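Side-chain contacts in oxidoreductase (Azotobacter vinelandii, PDB 7D5M), which binds NAD+ and, as a homologue of inositol dehydrogenase, probably uses it to oxidise an inositol-like or sugar substrate: residues Gly44-Asp49 with Val58-Asp63; Arg72-Gln77 with Asp83-Val88; Ala103-Glu106 with His110-Cys113; Asn135-Val140 with Ala341-Ala346; Glu122-Leu127 with Glu368-Val373. All coordinates share one frame; numbering follows the deposited sequence.

Contact 1 (Gly44-Asp49 with Val58-Asp63). With NAD (nicotinamide-adenine-dinucleotide), chain B.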
# COMPACT_ATOMS: atom_id res chain seq x y z
N GLY A 44 26.22 13.03 -34.20
CA GLY A 44 26.22 11.74 -33.50
C GLY A 44 26.85 10.63 -34.31
O GLY A 44 26.94 10.76 -35.55
N ALA A 45 27.28 9.58 -33.62
CA ALA A 45 27.55 8.25 -34.20
C ALA A 45 26.58 7.29 -33.51
O ALA A 45 26.95 6.68 -32.50
CB ALA A 45 28.99 7.85 -34.01
N PHE A 46 25.36 7.21 -34.02
CA PHE A 46 24.18 6.72 -33.27
C PHE A 46 24.09 5.19 -33.24
O PHE A 46 23.42 4.67 -32.34
CB PHE A 46 22.90 7.30 -33.85
CG PHE A 46 22.73 8.77 -33.60
CD1 PHE A 46 22.47 9.24 -32.32
CD2 PHE A 46 22.89 9.70 -34.62
CE1 PHE A 46 22.34 10.60 -32.08
CE2 PHE A 46 22.77 11.06 -34.38
CZ PHE A 46 22.48 11.51 -33.11
N ASP A 47 24.72 4.48 -34.18
CA ASP A 47 24.40 3.05 -34.42
C ASP A 47 25.65 2.30 -34.90
O ASP A 47 26.48 2.91 -35.59
CB ASP A 47 23.22 2.96 -35.39
CG ASP A 47 22.40 1.69 -35.32
OD1 ASP A 47 23.00 0.60 -35.36
OD2 ASP A 47 21.14 1.81 -35.23
N ILE A 48 25.75 1.01 -34.57
CA ILE A 48 26.79 0.09 -35.13
C ILE A 48 26.56 -0.07 -36.64
O ILE A 48 27.53 -0.33 -37.36
CB ILE A 48 26.82 -1.27 -34.40
CG1 ILE A 48 28.03 -2.11 -34.81
CG2 ILE A 48 25.52 -2.04 -34.60
CD1 ILE A 48 29.36 -1.55 -34.36
N ASP A 49 25.31 0.05 -37.08
CA ASP A 49 24.91 0.05 -38.51
C ASP A 49 24.89 1.51 -38.95
O ASP A 49 23.97 2.23 -38.59
CB ASP A 49 23.58 -0.69 -38.69
CG ASP A 49 22.94 -0.64 -40.06
OD1 ASP A 49 23.26 0.27 -40.84
OD2 ASP A 49 22.10 -1.51 -40.33
N VAL A 58 18.80 11.78 -38.78
CA VAL A 58 17.98 12.72 -39.61
C VAL A 58 16.59 12.85 -38.99
O VAL A 58 16.10 14.01 -38.91
CB VAL A 58 17.93 12.28 -41.09
CG1 VAL A 58 16.85 13.04 -41.87
CG2 VAL A 58 19.29 12.46 -41.74
N GLN A 59 16.01 11.75 -38.49
CA GLN A 59 14.66 11.79 -37.85
C GLN A 59 14.75 12.52 -36.50
O GLN A 59 13.70 13.02 -36.04
CB GLN A 59 14.06 10.39 -37.77
CG GLN A 59 13.70 9.80 -39.13
CD GLN A 59 13.04 10.79 -40.08
OE1 GLN A 59 12.01 11.40 -39.76
NE2 GLN A 59 13.62 10.96 -41.26
N LEU A 60 15.94 12.61 -35.91
CA LEU A 60 16.20 13.41 -34.68
C LEU A 60 16.51 14.87 -35.02
O LEU A 60 16.74 15.64 -34.06
CB LEU A 60 17.37 12.80 -33.89
CG LEU A 60 17.11 11.44 -33.24
CD1 LEU A 60 18.35 10.96 -32.51
CD2 LEU A 60 15.92 11.50 -32.28
N GLY A 61 16.54 15.24 -36.30
CA GLY A 61 16.76 16.63 -36.76
C GLY A 61 18.23 16.97 -36.92
O GLY A 61 18.55 18.16 -37.06
N VAL A 62 19.12 15.97 -36.93
CA VAL A 62 20.59 16.16 -37.09
C VAL A 62 20.93 16.24 -38.58
O VAL A 62 20.36 15.48 -39.36
CB VAL A 62 21.38 15.04 -36.38
CG1 VAL A 62 22.89 15.25 -36.50
CG2 VAL A 62 20.98 14.92 -34.92
N ASP A 63 21.83 17.15 -38.92
CA ASP A 63 22.41 17.28 -40.28
C ASP A 63 22.96 15.92 -40.69
O ASP A 63 23.80 15.39 -39.97
CB ASP A 63 23.51 18.35 -40.25
CG ASP A 63 24.16 18.65 -41.59
OD1 ASP A 63 24.02 17.83 -42.51
OD2 ASP A 63 24.78 19.70 -41.67
PA NAD B . 21.19 -1.37 -26.40
O1A NAD B . 21.84 -2.61 -26.92
O2A NAD B . 19.71 -1.31 -26.21
O5B NAD B . 21.66 -0.13 -27.31
C5B NAD B . 23.00 -0.04 -27.88
C4B NAD B . 22.98 1.07 -28.91
O4B NAD B . 24.34 1.46 -29.24
C3B NAD B . 22.33 0.70 -30.25
O3B NAD B . 21.70 1.85 -30.80
C2B NAD B . 23.54 0.26 -31.08
O2B NAD B . 23.35 0.30 -32.47
C1B NAD B . 24.54 1.31 -30.64
N9A NAD B . 25.94 0.96 -30.83
C8A NAD B . 26.54 -0.23 -30.49
N7A NAD B . 27.83 -0.24 -30.72
C5A NAD B . 28.10 1.02 -31.22
C6A NAD B . 29.31 1.63 -31.64
N6A NAD B . 30.50 1.03 -31.59
N1A NAD B . 29.24 2.91 -32.07
C2A NAD B . 28.04 3.51 -32.11
N3A NAD B . 26.84 3.04 -31.74
C4A NAD B . 26.95 1.78 -31.29
O3 NAD B . 21.85 -0.98 -24.97
PN NAD B . 21.22 -0.13 -23.75
O1N NAD B . 20.37 -1.02 -22.89
O2N NAD B . 20.60 1.12 -24.30
O5D NAD B . 22.52 0.24 -22.89
C5D NAD B . 23.59 1.02 -23.44
C4D NAD B . 24.43 1.46 -22.27
O4D NAD B . 23.58 2.18 -21.34
C3D NAD B . 25.04 0.31 -21.46
O3D NAD B . 26.31 0.70 -20.98
C2D NAD B . 24.04 0.11 -20.32
O2D NAD B . 24.62 -0.46 -19.15
C1D NAD B . 23.62 1.56 -20.06
N1N NAD B . 22.28 1.72 -19.41
C2N NAD B . 22.17 2.51 -18.29
C3N NAD B . 20.94 2.63 -17.63
C7N NAD B . 20.86 3.64 -16.50
O7N NAD B . 21.77 4.47 -16.38
N7N NAD B . 19.79 3.60 -15.71
C4N NAD B . 19.86 1.85 -18.06
C5N NAD B . 20.00 1.05 -19.19
C6N NAD B . 21.16 1.12 -19.92

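Contact 2 (Arg72-Gln77 with Asp83-Val88)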
# COMPACT_ATOMS: atom_id res chain seq x y z
N ARG A 72 35.44 8.00 -33.64
CA ARG A 72 36.75 8.61 -33.99
C ARG A 72 36.51 9.67 -35.06
O ARG A 72 37.05 10.79 -34.93
CB ARG A 72 37.79 7.56 -34.41
CG ARG A 72 38.06 6.52 -33.33
CD ARG A 72 38.85 5.28 -33.76
NE ARG A 72 38.37 4.63 -34.98
CZ ARG A 72 37.22 3.96 -35.13
NH1 ARG A 72 36.36 3.84 -34.13
NH2 ARG A 72 36.94 3.41 -36.30
N THR A 73 35.73 9.35 -36.09
CA THR A 73 35.38 10.29 -37.18
C THR A 73 34.58 11.45 -36.59
O THR A 73 34.86 12.61 -36.93
CB THR A 73 34.61 9.61 -38.30
OG1 THR A 73 35.42 8.50 -38.69
CG2 THR A 73 34.33 10.56 -39.45
N LEU A 74 33.60 11.15 -35.74
CA LEU A 74 32.81 12.20 -35.05
C LEU A 74 33.77 13.21 -34.42
O LEU A 74 33.62 14.41 -34.73
CB LEU A 74 31.92 11.54 -34.00
CG LEU A 74 31.30 12.49 -32.97
CD1 LEU A 74 30.23 13.36 -33.60
CD2 LEU A 74 30.74 11.68 -31.82
N PHE A 75 34.71 12.77 -33.59
CA PHE A 75 35.61 13.67 -32.83
C PHE A 75 36.52 14.42 -33.81
O PHE A 75 36.65 15.64 -33.66
CB PHE A 75 36.40 12.93 -31.75
CG PHE A 75 35.54 12.19 -30.75
CD1 PHE A 75 34.22 12.54 -30.53
CD2 PHE A 75 36.06 11.13 -30.02
CE1 PHE A 75 33.44 11.85 -29.62
CE2 PHE A 75 35.28 10.44 -29.10
CZ PHE A 75 33.97 10.80 -28.91
N GLU A 76 37.10 13.72 -34.79
CA GLU A 76 38.08 14.33 -35.74
C GLU A 76 37.37 15.38 -36.61
O GLU A 76 37.92 16.49 -36.74
CB GLU A 76 38.77 13.26 -36.60
CG GLU A 76 39.67 13.85 -37.68
CD GLU A 76 40.40 12.84 -38.56
OE1 GLU A 76 39.91 11.69 -38.69
OE2 GLU A 76 41.48 13.21 -39.10
N GLN A 77 36.22 15.04 -37.19
CA GLN A 77 35.48 15.93 -38.13
C GLN A 77 34.91 17.12 -37.36
O GLN A 77 34.98 18.26 -37.87
CB GLN A 77 34.38 15.17 -38.87
CG GLN A 77 34.90 14.19 -39.91
CD GLN A 77 35.76 14.89 -40.94
OE1 GLN A 77 35.37 15.89 -41.53
NE2 GLN A 77 36.96 14.37 -41.13
N ASP A 83 31.67 25.45 -34.87
CA ASP A 83 30.41 25.03 -34.19
C ASP A 83 30.47 23.53 -33.84
O ASP A 83 29.41 22.93 -33.63
CB ASP A 83 29.21 25.36 -35.08
CG ASP A 83 29.13 24.57 -36.37
OD1 ASP A 83 30.19 24.10 -36.85
OD2 ASP A 83 28.02 24.43 -36.90
N GLY A 84 31.67 22.96 -33.74
CA GLY A 84 31.87 21.54 -33.38
C GLY A 84 31.38 21.24 -31.97
O GLY A 84 31.28 22.17 -31.15
N ILE A 85 31.09 19.97 -31.69
CA ILE A 85 30.60 19.54 -30.35
C ILE A 85 31.61 19.94 -29.27
O ILE A 85 32.82 20.01 -29.54
CB ILE A 85 30.30 18.03 -30.32
CG1 ILE A 85 31.53 17.19 -30.68
CG2 ILE A 85 29.10 17.74 -31.22
CD1 ILE A 85 31.36 15.69 -30.42
N GLN A 86 31.10 20.16 -28.07
CA GLN A 86 31.88 20.45 -26.85
C GLN A 86 31.78 19.27 -25.89
O GLN A 86 32.61 19.19 -24.97
CB GLN A 86 31.34 21.71 -26.20
CG GLN A 86 31.47 22.93 -27.09
CD GLN A 86 30.64 24.06 -26.57
OE1 GLN A 86 29.41 23.99 -26.53
NE2 GLN A 86 31.31 25.12 -26.13
N ALA A 87 30.75 18.43 -26.07
CA ALA A 87 30.47 17.31 -25.16
C ALA A 87 29.80 16.16 -25.91
O ALA A 87 29.20 16.37 -26.99
CB ALA A 87 29.63 17.80 -24.00
N VAL A 88 29.95 14.96 -25.37
CA VAL A 88 29.42 13.72 -25.99
C VAL A 88 28.88 12.81 -24.88
O VAL A 88 29.55 12.67 -23.84
CB VAL A 88 30.49 13.03 -26.86
CG1 VAL A 88 31.74 12.66 -26.07
CG2 VAL A 88 29.93 11.82 -27.59

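Contact 3 (Ala103-Glu106 with His110-Cys113)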
# COMPACT_ATOMS: atom_id res chain seq x y z
N ALA A 103 39.08 8.50 -25.82
CA ALA A 103 39.25 9.26 -27.08
C ALA A 103 38.58 10.65 -26.93
O ALA A 103 39.19 11.65 -27.36
CB ALA A 103 38.68 8.50 -28.23
N ALA A 104 37.39 10.72 -26.34
CA ALA A 104 36.65 11.99 -26.19
C ALA A 104 37.47 12.93 -25.29
O ALA A 104 37.65 14.11 -25.65
CB ALA A 104 35.25 11.76 -25.65
N LEU A 105 37.98 12.41 -24.18
CA LEU A 105 38.76 13.20 -23.19
C LEU A 105 40.04 13.73 -23.84
O LEU A 105 40.38 14.90 -23.63
CB LEU A 105 39.12 12.30 -22.01
CG LEU A 105 37.94 11.76 -21.21
CD1 LEU A 105 38.40 10.99 -19.98
CD2 LEU A 105 36.99 12.88 -20.85
N GLU A 106 40.74 12.86 -24.57
CA GLU A 106 42.01 13.23 -25.27
C GLU A 106 41.70 14.27 -26.35
O GLU A 106 42.59 15.10 -26.62
CB GLU A 106 42.70 11.97 -25.78
CG GLU A 106 43.45 11.25 -24.69
CD GLU A 106 43.93 9.84 -25.01
OE1 GLU A 106 43.61 9.34 -26.10
OE2 GLU A 106 44.63 9.26 -24.16
N HIS A 110 34.08 17.21 -22.97
CA HIS A 110 33.37 16.73 -21.77
C HIS A 110 32.56 15.49 -22.15
O HIS A 110 32.19 15.34 -23.33
CB HIS A 110 32.47 17.82 -21.17
CG HIS A 110 33.19 19.08 -20.88
ND1 HIS A 110 34.04 19.21 -19.81
CD2 HIS A 110 33.18 20.27 -21.52
CE1 HIS A 110 34.50 20.45 -19.78
NE2 HIS A 110 34.00 21.11 -20.84
N VAL A 111 32.34 14.62 -21.18
CA VAL A 111 31.68 13.31 -21.43
C VAL A 111 30.58 13.10 -20.41
O VAL A 111 30.76 13.46 -19.22
CB VAL A 111 32.71 12.16 -21.41
CG1 VAL A 111 32.03 10.82 -21.69
CG2 VAL A 111 33.84 12.40 -22.39
N VAL A 112 29.47 12.52 -20.87
CA VAL A 112 28.52 11.79 -19.99
C VAL A 112 28.59 10.33 -20.41
O VAL A 112 28.23 10.01 -21.57
CB VAL A 112 27.09 12.34 -20.09
CG1 VAL A 112 26.17 11.56 -19.17
CG2 VAL A 112 27.04 13.83 -19.76
N CYS A 113 29.07 9.48 -19.52
CA CYS A 113 29.32 8.06 -19.82
C CYS A 113 28.28 7.21 -19.12
O CYS A 113 28.03 7.40 -17.92
CB CYS A 113 30.73 7.62 -19.43
SG CYS A 113 31.12 5.95 -20.01

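Contact 4 (Asn135-Val140 with Ala341-Ala346)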
# COMPACT_ATOMS: atom_id res chain seq x y z
N ASN A 135 41.13 18.39 -17.77
CA ASN A 135 40.22 19.34 -17.09
C ASN A 135 38.82 19.18 -17.69
O ASN A 135 38.19 20.19 -18.01
CB ASN A 135 40.75 20.77 -17.19
CG ASN A 135 40.03 21.73 -16.27
OD1 ASN A 135 39.52 21.32 -15.22
ND2 ASN A 135 39.99 23.00 -16.63
N ARG A 136 38.38 17.94 -17.88
CA ARG A 136 37.06 17.63 -18.46
C ARG A 136 36.14 17.13 -17.35
O ARG A 136 36.62 16.46 -16.42
CB ARG A 136 37.16 16.59 -19.58
CG ARG A 136 38.09 16.95 -20.73
CD ARG A 136 37.69 18.18 -21.54
NE ARG A 136 37.98 19.44 -20.86
CZ ARG A 136 37.53 20.63 -21.24
NH1 ARG A 136 36.81 20.75 -22.34
NH2 ARG A 136 37.83 21.70 -20.52
N VAL A 137 34.86 17.48 -17.46
CA VAL A 137 33.76 16.89 -16.65
C VAL A 137 33.42 15.53 -17.25
O VAL A 137 33.31 15.44 -18.48
CB VAL A 137 32.53 17.82 -16.66
CG1 VAL A 137 31.35 17.18 -15.97
CG2 VAL A 137 32.86 19.17 -16.05
N VAL A 138 33.29 14.50 -16.42
CA VAL A 138 32.70 13.20 -16.82
C VAL A 138 31.49 12.96 -15.92
O VAL A 138 31.68 12.62 -14.74
CB VAL A 138 33.71 12.03 -16.75
CG1 VAL A 138 33.05 10.70 -17.08
CG2 VAL A 138 34.90 12.27 -17.67
N GLY A 139 30.28 13.14 -16.45
CA GLY A 139 29.06 12.72 -15.75
C GLY A 139 28.87 11.22 -15.92
O GLY A 139 29.29 10.69 -16.96
N VAL A 140 28.26 10.56 -14.93
CA VAL A 140 27.87 9.13 -15.03
C VAL A 140 26.38 9.04 -14.71
O VAL A 140 25.93 9.65 -13.73
CB VAL A 140 28.75 8.25 -14.13
CG1 VAL A 140 28.36 6.79 -14.22
CG2 VAL A 140 30.22 8.42 -14.48
N ALA A 341 25.55 20.17 -17.62
CA ALA A 341 25.70 21.35 -18.50
C ALA A 341 26.31 22.51 -17.69
O ALA A 341 27.25 23.15 -18.17
CB ALA A 341 24.38 21.73 -19.11
N MET A 342 25.80 22.78 -16.49
CA MET A 342 26.36 23.89 -15.66
C MET A 342 27.84 23.62 -15.34
O MET A 342 28.63 24.59 -15.37
CB MET A 342 25.57 24.06 -14.36
CG MET A 342 24.19 24.61 -14.60
SD MET A 342 23.25 24.81 -13.08
CE MET A 342 23.95 26.32 -12.43
N ALA A 343 28.21 22.38 -15.04
CA ALA A 343 29.59 22.00 -14.66
C ALA A 343 30.51 22.19 -15.87
O ALA A 343 31.63 22.72 -15.71
CB ALA A 343 29.62 20.58 -14.15
N MET A 344 30.06 21.76 -17.05
CA MET A 344 30.85 21.85 -18.31
C MET A 344 31.07 23.34 -18.63
O MET A 344 32.23 23.74 -18.89
CB MET A 344 30.11 21.16 -19.45
CG MET A 344 30.05 19.67 -19.26
SD MET A 344 29.01 18.90 -20.51
CE MET A 344 28.99 17.21 -19.90
N ASP A 345 30.00 24.12 -18.58
CA ASP A 345 30.04 25.58 -18.87
C ASP A 345 30.93 26.28 -17.83
O ASP A 345 31.76 27.11 -18.26
CB ASP A 345 28.64 26.19 -18.89
CG ASP A 345 28.65 27.69 -19.08
OD1 ASP A 345 28.95 28.13 -20.20
OD2 ASP A 345 28.41 28.39 -18.09
N ALA A 346 30.78 25.94 -16.55
CA ALA A 346 31.57 26.51 -15.43
C ALA A 346 33.06 26.20 -15.65
O ALA A 346 33.91 27.06 -15.31
CB ALA A 346 31.10 26.01 -14.09

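Contact 5 (Glu122-Leu127 with Glu368-Val373)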
# COMPACT_ATOMS: atom_id res chain seq x y z
N GLU A 122 41.68 -0.85 -12.97
CA GLU A 122 42.91 -0.25 -13.54
C GLU A 122 42.52 0.68 -14.71
O GLU A 122 43.06 1.79 -14.78
CB GLU A 122 43.92 -1.35 -13.90
CG GLU A 122 45.17 -0.80 -14.60
CD GLU A 122 46.42 -1.67 -14.52
OE1 GLU A 122 46.81 -2.24 -15.57
OE2 GLU A 122 47.02 -1.76 -13.42
N GLU A 123 41.57 0.26 -15.56
CA GLU A 123 41.01 1.09 -16.66
C GLU A 123 40.34 2.34 -16.07
O GLU A 123 40.51 3.44 -16.62
CB GLU A 123 39.96 0.33 -17.46
CG GLU A 123 40.52 -0.59 -18.53
CD GLU A 123 39.41 -1.39 -19.21
OE1 GLU A 123 38.66 -2.07 -18.49
OE2 GLU A 123 39.28 -1.30 -20.44
N ALA A 124 39.53 2.17 -15.01
CA ALA A 124 38.80 3.27 -14.36
C ALA A 124 39.80 4.33 -13.86
O ALA A 124 39.57 5.54 -14.08
CB ALA A 124 37.97 2.75 -13.22
N GLU A 125 40.87 3.89 -13.20
CA GLU A 125 41.91 4.79 -12.63
C GLU A 125 42.57 5.56 -13.78
O GLU A 125 42.81 6.77 -13.62
CB GLU A 125 42.93 3.99 -11.82
CG GLU A 125 42.34 3.37 -10.56
CD GLU A 125 42.21 4.30 -9.36
OE1 GLU A 125 42.39 5.53 -9.51
OE2 GLU A 125 41.94 3.78 -8.28
N THR A 126 42.84 4.89 -14.91
CA THR A 126 43.44 5.51 -16.11
C THR A 126 42.49 6.58 -16.67
O THR A 126 42.95 7.70 -16.96
CB THR A 126 43.77 4.46 -17.18
OG1 THR A 126 44.67 3.57 -16.54
CG2 THR A 126 44.35 5.07 -18.43
N LEU A 127 41.22 6.23 -16.85
CA LEU A 127 40.21 7.18 -17.38
C LEU A 127 40.17 8.42 -16.48
O LEU A 127 40.11 9.54 -17.02
CB LEU A 127 38.83 6.53 -17.38
CG LEU A 127 38.40 5.83 -18.66
CD1 LEU A 127 36.90 5.59 -18.60
CD2 LEU A 127 38.76 6.63 -19.90
N GLU A 368 34.25 4.27 -8.31
CA GLU A 368 33.77 3.49 -7.13
C GLU A 368 32.85 2.35 -7.58
O GLU A 368 32.98 1.26 -7.01
CB GLU A 368 33.08 4.40 -6.11
CG GLU A 368 34.05 5.27 -5.36
CD GLU A 368 35.28 4.51 -4.87
OE1 GLU A 368 35.10 3.49 -4.14
OE2 GLU A 368 36.41 4.90 -5.27
N GLY A 369 31.97 2.59 -8.55
CA GLY A 369 31.08 1.56 -9.11
C GLY A 369 31.88 0.39 -9.66
O GLY A 369 31.51 -0.77 -9.42
N VAL A 370 32.96 0.69 -10.38
CA VAL A 370 33.84 -0.36 -10.97
C VAL A 370 34.58 -1.08 -9.84
O VAL A 370 34.64 -2.31 -9.89
CB VAL A 370 34.81 0.26 -12.00
CG1 VAL A 370 35.83 -0.76 -12.51
CG2 VAL A 370 34.03 0.89 -13.13
N ARG A 371 35.12 -0.34 -8.88
CA ARG A 371 35.83 -0.92 -7.71
C ARG A 371 34.90 -1.94 -7.03
O ARG A 371 35.34 -3.07 -6.76
CB ARG A 371 36.22 0.13 -6.68
CG ARG A 371 37.06 -0.43 -5.54
CD ARG A 371 37.24 0.53 -4.39
NE ARG A 371 37.56 1.88 -4.85
CZ ARG A 371 38.73 2.27 -5.30
NH1 ARG A 371 39.74 1.42 -5.38
NH2 ARG A 371 38.89 3.52 -5.70
N TRP A 372 33.67 -1.53 -6.73
CA TRP A 372 32.74 -2.39 -5.95
C TRP A 372 32.48 -3.69 -6.71
O TRP A 372 32.60 -4.76 -6.11
CB TRP A 372 31.45 -1.65 -5.63
CG TRP A 372 30.47 -2.44 -4.81
CD1 TRP A 372 30.45 -2.56 -3.45
CD2 TRP A 372 29.31 -3.13 -5.29
NE1 TRP A 372 29.37 -3.31 -3.06
CE2 TRP A 372 28.66 -3.68 -4.17
CE3 TRP A 372 28.77 -3.35 -6.56
CZ2 TRP A 372 27.47 -4.41 -4.28
CZ3 TRP A 372 27.60 -4.08 -6.68
CH2 TRP A 372 26.97 -4.61 -5.54
N VAL A 373 32.14 -3.60 -8.00
CA VAL A 373 31.85 -4.81 -8.83
C VAL A 373 33.09 -5.70 -8.80
O VAL A 373 32.94 -6.92 -8.64
CB VAL A 373 31.44 -4.43 -10.26
CG1 VAL A 373 31.44 -5.65 -11.18
CG2 VAL A 373 30.08 -3.75 -10.26

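Contact 1 (Gly44-Asp49 with Val58-Asp63)
F46 meets L60 and V62 in a small apolar contact inside the NAD-binding Rossmann fold, where the end of strand 39-45 faces the residues that follow helix 50-59. L60 CD1 lies over one face of the F46 ring, 4.0 Å from CE1. On the opposite face sits G44 CA, 3.6 Å above the ring plane and offset toward the rim; F46 CG stands beside its own backbone N (chi1 -70°), which folds the ring back over this glycine. V62 adds its CG2 methyl obliquely, 4.1 Å from F46 CZ. A Schellman motif at G61 ends the helix between these two aliphatic residues.

Beyond F46 the strand turns into the cofactor site. D47 forms an Asx turn: its OD1 accepts from D49 N at 2.9 Å, nearly straight (168°), on the anti side and tilted 32° from the carboxylate plane. The same OD1 lies 2.9 Å from the adenosine ribose hydroxyl O2B of NAD, and I48 N donates to O2B over 3.3 Å. OD2 of D47 is paired with R52. With an alanine here, D49 N would probably lose its acceptor and R52 its carboxylate mate, freeing the turn to shift beside the ribose. A carboxylate next to the 2'-hydroxyl is the Rossmann feature associated with NAD rather than NADP, because a 2'-phosphate would probably meet negative charge there.

Contact 2 (Arg72-Gln77 with Asp83-Val88)
F75 and I85 bring the two backbones closest, with their CA atoms 8.1 Å apart, as helix 71-78 passes over the lead-in to strand 87-91. The contact belongs to the Rossmann fold and lies in the long crossover that carries the chain from strand 39-45 to the parallel strand 87-91, with strand 12-16 between them in the sheet. Four buried apolar side chains make it, two from each segment.

I85 points toward the helix. Its CG1 branch takes the position between the backbone N and the carbonyl carbon (chi1 59°), and the extended chain beyond it brings CD1 up against both L74 and F75. There CD1 meets CG of L74 at 4.1 Å, the two side chains crossing at about a right angle, and it comes to the edge of the F75 ring, near the ring plane, 4.3 Å from CD1 of that ring. One methyl thus serves both helix residues.

V88, three residues further on at the start of strand 87-91, meets the same pair. L74 CD2 lies 4.3 Å from V88 CG2, while both V88 methyls gather about one ring corner of F75. Neighbouring elements close the core around them: L74 also packs on A15 and A43 of the flanking strands, and F75 on A103 and A104 of helix 97-106. I85 N, just ahead of the strand, is held by E78 OE1. At the ring corner, F75 CE1 stands 4.0 Å from V88 CG1 and 4.1 Å from V88 CG2.

Contact 3 (Ala103-Glu106 with His110-Cys113)
V111 reaches from strand 110-113 to A104 and L105 in the last turn of helix 97-106, within the beta-alpha-beta unit of the Rossmann fold formed by strand 87-91, this helix and strand 110-113. A short loop joins helix to strand, so the backbones are still near each other here: the CA atoms of A104 and V111 are 7.0 Å apart.

The V111 side chain starts toward the helix. Its CB keeps some distance, 4.4 Å from L105 CD2, and the two methyls that branch from it have different roles. CG1, anti to the backbone N (chi1 -179°), is directed elsewhere and stays 5.2 Å from A104 CB; V111 as a whole also packs on V90 and T101. CG2, turned to lie beside the backbone N, is the atom that makes the contact. It touches A104 CB at 3.6 Å and, roughly at right angles to that direction, one branch of L105, so that one methyl serves two consecutive helix residues.

L105 approaches differently. Its CB does not point straight at the strand, but the extended chain carries CD2 across to the valine, and the two side chains cross at about a right angle. Both separations are close for methyl groups, which implies snug packing of the helix end on the sheet. On the far side of the strand H110 turns away from the helix, its ND1 bonded to V137 N and its NE2 to E348. The shortest approach of the contact is the one from L105 CD2 to V111 CG2, 3.5 Å.

Contact 4 (Asn135-Val140 with Ala341-Ala346)
V137 packs on A343 and M344 of helix 329-349, just before the edge strand 138-140 of the parallel sheet begins. The run starts at N135, whose positive phi ends the preceding helix in a Schellman motif. R136 follows, its guanidinium curled back on the chain: NE and NH2 both make weak bonds to N135 O, each 3.0 Å long, while NH1 pairs with E348 further along the same helix that V137 touches, and also bonds G108 O.

V137 carries the contact. V137 CA comes within 6.0 Å of M344 CA, and V137 CB lies 4.0 Å from M344 CG. The CG2 methyl, beside the backbone N, rests on the helix backbone itself, 3.8 Å from A343 O, and reaches A343 CB at 4.0 Å. V138 then turns away from the helix. At G139, bonded through its backbone to V111 and C113, the chain has joined the sheet; the M344 side chain, extended beyond CG (chi2 173°), runs on over the sheet to pack against H110 and V112. V140 continues the strand, with a backbone bond to P361.

The valine therefore meets helix main chain as much as side chain, consistent with the close approach of this loop to the helix. A helix from the C-terminal alpha/beta family region lying on the last strand of the nucleotide-binding sheet is consistent with the two-domain build of Gfo/Idh/MocA oxidoreductases.

Contact 5 (Glu122-Leu127 with Glu368-Val373)
A124 faces V370, and E125 faces R371, where helix 121-133 of the NAD-binding Rossmann region packs against helix 363-381 of the C-terminal alpha/beta region.

The apolar part is slight. A124 CB meets V370 CG1 at 4.2 Å, both side chains pointing across the interface, and the CA atoms of this pair are 7.0 Å apart, consistent with the small alanine.

E125 and R371, both partly exposed, make the charged part. E125 OE2 stands 4.0 Å from R371 NH2, beyond a salt bridge, with carboxylate and guanidinium planes 65° apart, so any attraction is probably a weak, long-range one; the firmer partner of E125 is R128, through OE1. R371 is held by its own helix. With CG anti to the backbone N and the chain bent at chi3 (-44°), its guanidinium turns back to grip E368 side-on in a salt bridge, NE to OE1 at 3.0 Å and NH2 to OE2 at 2.9 Å, each oxygen met on its syn side. A leucine in its place would probably leave E368 without its mate and remove the positive charge lying between the E368 and E125 carboxylates, whose OE2 atoms are 6.4 Å apart.

Of the hydrogen bonds inside helix 121-133, one pair converges on a single acceptor: E122 O takes T126 N at 3.1 Å and T126 OG1 at 3.0 Å, from opposite faces of its carbonyl plane.

How the contacts relate
Starting at the N terminus, contacts 1, 2 and 3 close short loops one after another, each finished before the next opens. Contact 1 spans helix 50-59, contact 2 the turn after helix 71-78, and contact 3 the loop between helix 97-106 and strand 110-113; all three pack helices or the residues after them against the Rossmann sheet, contacts 2 and 3 joined by V88 and strand 110-113. Contacts 4 and 5 then close long loops back from the C-terminal region. Contact 5 opens at 122-127 and closes at 368-373, and contact 4 is nested inside it; none cross. Contact 4 brings helix 329-349 onto the sheet, contact 5 pairs helices, and together they tie the two regions.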